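Succinoglycan biosynthesis protein (Bacillus cereus ATCC 14579, PDB 2QGM) is of unproven function but belongs to the erythromycin esterase-like family, and by name is linked to the biosynthesis of the polysaccharide succinoglycan. Local coordinates at residues R191-L205 against F226-D239. Residues are numbered along the deposited sequence; the frame is centred on the assembly and turned at random.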
# COMPACT_ATOMS: atom_id res chain seq x y z
N ARG A 191 3.56 25.93 -20.93
CA ARG A 191 3.24 25.61 -22.32
C ARG A 191 1.91 26.26 -22.70
O ARG A 191 0.92 25.59 -23.00
CB ARG A 191 3.17 24.08 -22.51
CG ARG A 191 4.25 23.33 -21.73
CD ARG A 191 4.40 21.88 -22.17
NE ARG A 191 5.08 21.78 -23.46
CZ ARG A 191 5.67 20.68 -23.91
NH1 ARG A 191 5.67 19.57 -23.19
NH2 ARG A 191 6.26 20.69 -25.10
N PRO A 192 1.88 27.61 -22.71
CA PRO A 192 0.70 28.42 -23.04
C PRO A 192 0.01 28.16 -24.37
O PRO A 192 -1.19 28.42 -24.51
CB PRO A 192 1.24 29.85 -22.93
CG PRO A 192 2.68 29.70 -23.33
CD PRO A 192 3.07 28.46 -22.56
N ASP A 193 0.74 27.66 -25.36
CA ASP A 193 0.16 27.39 -26.66
C ASP A 193 -0.73 26.15 -26.68
O ASP A 193 -1.45 25.91 -27.65
CB ASP A 193 1.26 27.25 -27.72
CG ASP A 193 1.99 28.56 -27.98
OD1 ASP A 193 2.54 29.13 -27.02
OD2 ASP A 193 2.01 29.01 -29.14
N LEU A 194 -0.68 25.36 -25.61
CA LEU A 194 -1.47 24.14 -25.54
C LEU A 194 -2.62 24.25 -24.55
O LEU A 194 -3.47 23.36 -24.48
CB LEU A 194 -0.58 22.97 -25.14
CG LEU A 194 0.66 22.73 -26.00
CD1 LEU A 194 1.47 21.60 -25.40
CD2 LEU A 194 0.26 22.42 -27.43
N LEU A 195 -2.65 25.33 -23.78
CA LEU A 195 -3.70 25.53 -22.79
C LEU A 195 -5.10 25.30 -23.33
O LEU A 195 -5.90 24.57 -22.72
CB LEU A 195 -3.60 26.94 -22.21
CG LEU A 195 -4.56 27.31 -21.08
CD1 LEU A 195 -4.51 26.28 -19.96
CD2 LEU A 195 -4.18 28.69 -20.57
N ALA A 196 -5.41 25.91 -24.46
CA ALA A 196 -6.73 25.76 -25.07
C ALA A 196 -7.06 24.30 -25.29
O ALA A 196 -8.13 23.83 -24.91
CB ALA A 196 -6.78 26.52 -26.40
N GLU A 197 -6.14 23.58 -25.93
CA GLU A 197 -6.36 22.17 -26.23
C GLU A 197 -6.45 21.31 -24.98
O GLU A 197 -7.30 20.42 -24.90
CB GLU A 197 -5.24 21.66 -27.14
CG GLU A 197 -5.31 20.17 -27.44
CD GLU A 197 -4.39 19.77 -28.58
OE1 GLU A 197 -3.37 20.46 -28.79
OE2 GLU A 197 -4.68 18.76 -29.25
N VAL A 198 -5.59 21.55 -24.00
CA VAL A 198 -5.61 20.76 -22.78
C VAL A 198 -6.92 20.94 -22.02
O VAL A 198 -7.55 19.96 -21.63
CB VAL A 198 -4.43 21.10 -21.86
CG1 VAL A 198 -4.51 20.28 -20.57
CG2 VAL A 198 -3.11 20.82 -22.57
N GLU A 199 -7.33 22.19 -21.81
CA GLU A 199 -8.56 22.47 -21.08
C GLU A 199 -9.77 21.86 -21.79
O GLU A 199 -10.70 21.38 -21.14
CB GLU A 199 -8.75 23.97 -20.91
CG GLU A 199 -7.73 24.58 -19.97
CD GLU A 199 -8.03 26.02 -19.65
OE1 GLU A 199 -7.90 26.88 -20.56
OE2 GLU A 199 -8.39 26.30 -18.49
N GLU A 200 -9.75 21.88 -23.11
CA GLU A 200 -10.84 21.32 -23.90
C GLU A 200 -10.91 19.81 -23.67
O GLU A 200 -11.99 19.26 -23.48
CB GLU A 200 -10.62 21.59 -25.39
CG GLU A 200 -11.67 20.95 -26.28
CD GLU A 200 -13.04 21.57 -26.10
OE1 GLU A 200 -13.21 22.75 -26.48
OE2 GLU A 200 -13.94 20.89 -25.56
N ASN A 201 -9.76 19.15 -23.67
CA ASN A 201 -9.74 17.70 -23.47
C ASN A 201 -10.15 17.24 -22.08
O ASN A 201 -10.62 16.12 -21.93
CB ASN A 201 -8.36 17.13 -23.80
CG ASN A 201 -8.12 17.00 -25.28
OD1 ASN A 201 -7.50 17.86 -25.91
ND2 ASN A 201 -8.64 15.93 -25.87
N TYR A 202 -9.97 18.10 -21.08
CA TYR A 202 -10.31 17.75 -19.69
C TYR A 202 -11.65 18.28 -19.15
O TYR A 202 -12.13 17.77 -18.14
CB TYR A 202 -9.24 18.25 -18.72
CG TYR A 202 -7.93 17.50 -18.71
CD1 TYR A 202 -7.83 16.20 -19.20
CD2 TYR A 202 -6.81 18.08 -18.15
CE1 TYR A 202 -6.62 15.49 -19.12
CE2 TYR A 202 -5.60 17.39 -18.06
CZ TYR A 202 -5.51 16.10 -18.54
OH TYR A 202 -4.31 15.45 -18.41
N LYS A 203 -12.23 19.28 -19.81
CA LYS A 203 -13.48 19.88 -19.34
C LYS A 203 -14.60 18.93 -18.93
O LYS A 203 -15.06 18.96 -17.79
CB LYS A 203 -14.02 20.89 -20.36
CG LYS A 203 -15.22 21.69 -19.86
CD LYS A 203 -15.71 22.72 -20.87
CE LYS A 203 -16.94 23.46 -20.35
NZ LYS A 203 -17.49 24.45 -21.32
N GLU A 204 -15.07 18.10 -19.86
CA GLU A 204 -16.16 17.18 -19.55
C GLU A 204 -15.71 16.03 -18.67
O GLU A 204 -16.36 15.69 -17.68
CB GLU A 204 -16.77 16.64 -20.86
CG GLU A 204 -17.48 17.71 -21.67
CD GLU A 204 -18.75 18.20 -21.01
OE1 GLU A 204 -19.71 17.40 -20.89
OE2 GLU A 204 -18.81 19.38 -20.61
N LEU A 205 -14.57 15.43 -19.01
CA LEU A 205 -14.02 14.32 -18.25
C LEU A 205 -13.94 14.61 -16.75
O LEU A 205 -14.37 13.80 -15.94
CB LEU A 205 -12.62 13.99 -18.77
CG LEU A 205 -11.78 13.04 -17.91
CD1 LEU A 205 -12.47 11.68 -17.79
CD2 LEU A 205 -10.40 12.89 -18.51
N PHE A 226 -13.35 9.94 -23.69
CA PHE A 226 -12.55 10.46 -22.58
C PHE A 226 -11.16 9.83 -22.50
O PHE A 226 -10.20 10.49 -22.12
CB PHE A 226 -13.27 10.25 -21.24
CG PHE A 226 -14.51 11.09 -21.08
CD1 PHE A 226 -14.63 12.33 -21.71
CD2 PHE A 226 -15.55 10.66 -20.26
CE1 PHE A 226 -15.77 13.13 -21.53
CE2 PHE A 226 -16.70 11.44 -20.07
CZ PHE A 226 -16.80 12.68 -20.71
N LYS A 227 -11.05 8.55 -22.84
CA LYS A 227 -9.75 7.88 -22.81
C LYS A 227 -8.87 8.52 -23.88
O LYS A 227 -7.68 8.77 -23.65
CB LYS A 227 -9.90 6.38 -23.12
CG LYS A 227 -8.56 5.67 -23.31
CD LYS A 227 -8.73 4.23 -23.79
CE LYS A 227 -7.38 3.60 -24.12
NZ LYS A 227 -6.70 4.21 -25.31
N ALA A 228 -9.45 8.79 -25.04
CA ALA A 228 -8.74 9.42 -26.15
C ALA A 228 -8.26 10.80 -25.73
O ALA A 228 -7.11 11.16 -25.96
CB ALA A 228 -9.65 9.52 -27.37
N ASN A 229 -9.15 11.58 -25.13
CA ASN A 229 -8.80 12.93 -24.69
C ASN A 229 -7.66 12.89 -23.67
O ASN A 229 -6.74 13.71 -23.73
CB ASN A 229 -10.02 13.62 -24.06
CG ASN A 229 -11.08 14.00 -25.09
OD1 ASN A 229 -11.01 13.58 -26.25
ND2 ASN A 229 -12.05 14.80 -24.67
N ALA A 230 -7.72 11.94 -22.74
CA ALA A 230 -6.69 11.81 -21.70
C ALA A 230 -5.36 11.40 -22.28
O ALA A 230 -4.31 11.89 -21.88
CB ALA A 230 -7.13 10.79 -20.66
N GLU A 231 -5.40 10.47 -23.23
CA GLU A 231 -4.19 10.00 -23.87
C GLU A 231 -3.55 11.15 -24.65
O GLU A 231 -2.33 11.28 -24.70
CB GLU A 231 -4.51 8.82 -24.79
CG GLU A 231 -3.35 8.33 -25.63
CD GLU A 231 -3.60 6.96 -26.23
OE1 GLU A 231 -4.77 6.61 -26.46
OE2 GLU A 231 -2.61 6.24 -26.49
N ARG A 232 -4.41 11.98 -25.24
CA ARG A 232 -3.98 13.13 -26.04
C ARG A 232 -3.14 14.09 -25.21
O ARG A 232 -2.04 14.48 -25.61
CB ARG A 232 -5.20 13.87 -26.59
CG ARG A 232 -4.87 14.94 -27.63
CD ARG A 232 -6.09 15.81 -27.92
NE ARG A 232 -7.32 15.04 -28.01
CZ ARG A 232 -7.55 14.09 -28.90
NH1 ARG A 232 -6.63 13.78 -29.81
NH2 ARG A 232 -8.70 13.42 -28.89
N VAL A 233 -3.65 14.47 -24.04
CA VAL A 233 -2.92 15.38 -23.17
C VAL A 233 -1.63 14.78 -22.63
O VAL A 233 -0.62 15.48 -22.52
CB VAL A 233 -3.79 15.83 -21.98
CG1 VAL A 233 -3.02 16.83 -21.12
CG2 VAL A 233 -5.08 16.44 -22.49
N ALA A 234 -1.65 13.50 -22.28
CA ALA A 234 -0.44 12.85 -21.76
C ALA A 234 0.64 12.90 -22.84
O ALA A 234 1.80 13.15 -22.54
CB ALA A 234 -0.73 11.40 -21.36
N ARG A 235 0.24 12.66 -24.09
CA ARG A 235 1.18 12.70 -25.20
C ARG A 235 1.82 14.08 -25.30
O ARG A 235 3.03 14.21 -25.43
CB ARG A 235 0.46 12.39 -26.52
CG ARG A 235 -0.07 10.97 -26.64
CD ARG A 235 1.07 9.99 -26.91
NE ARG A 235 0.57 8.63 -27.11
CZ ARG A 235 1.34 7.58 -27.40
NH1 ARG A 235 2.65 7.73 -27.51
NH2 ARG A 235 0.80 6.38 -27.56
N LEU A 236 0.97 15.10 -25.23
CA LEU A 236 1.40 16.49 -25.32
C LEU A 236 2.43 16.87 -24.26
O LEU A 236 3.21 17.80 -24.46
CB LEU A 236 0.19 17.41 -25.20
CG LEU A 236 -0.87 17.34 -26.30
CD1 LEU A 236 -2.14 18.02 -25.81
CD2 LEU A 236 -0.36 18.00 -27.57
N LEU A 237 2.44 16.15 -23.15
CA LEU A 237 3.36 16.45 -22.08
C LEU A 237 4.46 15.42 -21.88
O LEU A 237 5.19 15.47 -20.89
CB LEU A 237 2.58 16.63 -20.77
CG LEU A 237 1.50 17.72 -20.79
CD1 LEU A 237 0.73 17.67 -19.49
CD2 LEU A 237 2.14 19.09 -20.99
N LYS A 238 4.59 14.49 -22.81
CA LYS A 238 5.61 13.45 -22.66
C LYS A 238 7.00 14.01 -22.93
O LYS A 238 8.00 13.40 -22.55
CB LYS A 238 5.32 12.28 -23.61
CG LYS A 238 6.16 11.04 -23.33
CD LYS A 238 5.68 9.84 -24.14
CE LYS A 238 6.40 8.56 -23.73
NZ LYS A 238 5.91 7.36 -24.47
N ASP A 239 7.05 15.18 -23.55
CA ASP A 239 8.31 15.81 -23.92
C ASP A 239 8.96 14.88 -24.92
O ASP A 239 10.02 14.29 -24.68
CB ASP A 239 9.19 16.04 -22.69
CG ASP A 239 8.98 17.42 -22.09
OD1 ASP A 239 7.86 17.94 -22.22
OD2 ASP A 239 9.93 17.97 -21.50
O HOH W 1 -13.36 15.75 -21.87
O HOH W 2 -4.25 12.78 -19.37
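Val233 reaches across from helix 220-236 and divides its two methyls among Val198, Asn201 and Tyr202. With CG1 anti to the backbone N (chi1 -178°), that methyl meets Val198 CG1 at 3.8 Å, while Val233 CG2 lies over one face of the Tyr202 ring in a CH-pi contact, 4.2 Å from its centroid. The Tyr202 hydroxyl is joined through a water to Ala230 O. At one end Leu205 CA stands over the centre of the Phe226 ring in a CH-pi contact, 4.0 Å from the centroid, and Leu205 CD1 touches Phe226 CB at 3.8 Å. Close by, Asn229 ND2 gives a weak hydrogen bond to Asn201 O (3.4 Å), and a second water links both atoms to Leu205 N. At the other end Arg191, bent at chi3 (74°), brings NH1 to Asp239 OD1 in a salt bridge of 2.9 Å, the guanidinium and carboxylate planes perpendicular. Arg191 CD slides past Leu237 CD2 at 3.8 Å. Helices 177-190 and 253-269 cover the buried flank through Ile184 and Ile263. This is a roughly antiparallel helix pair, segment axes 8.9 Å apart at closest approach and 151° between their directions, in a peripheral helical part of this erythromycin esterase-like chain.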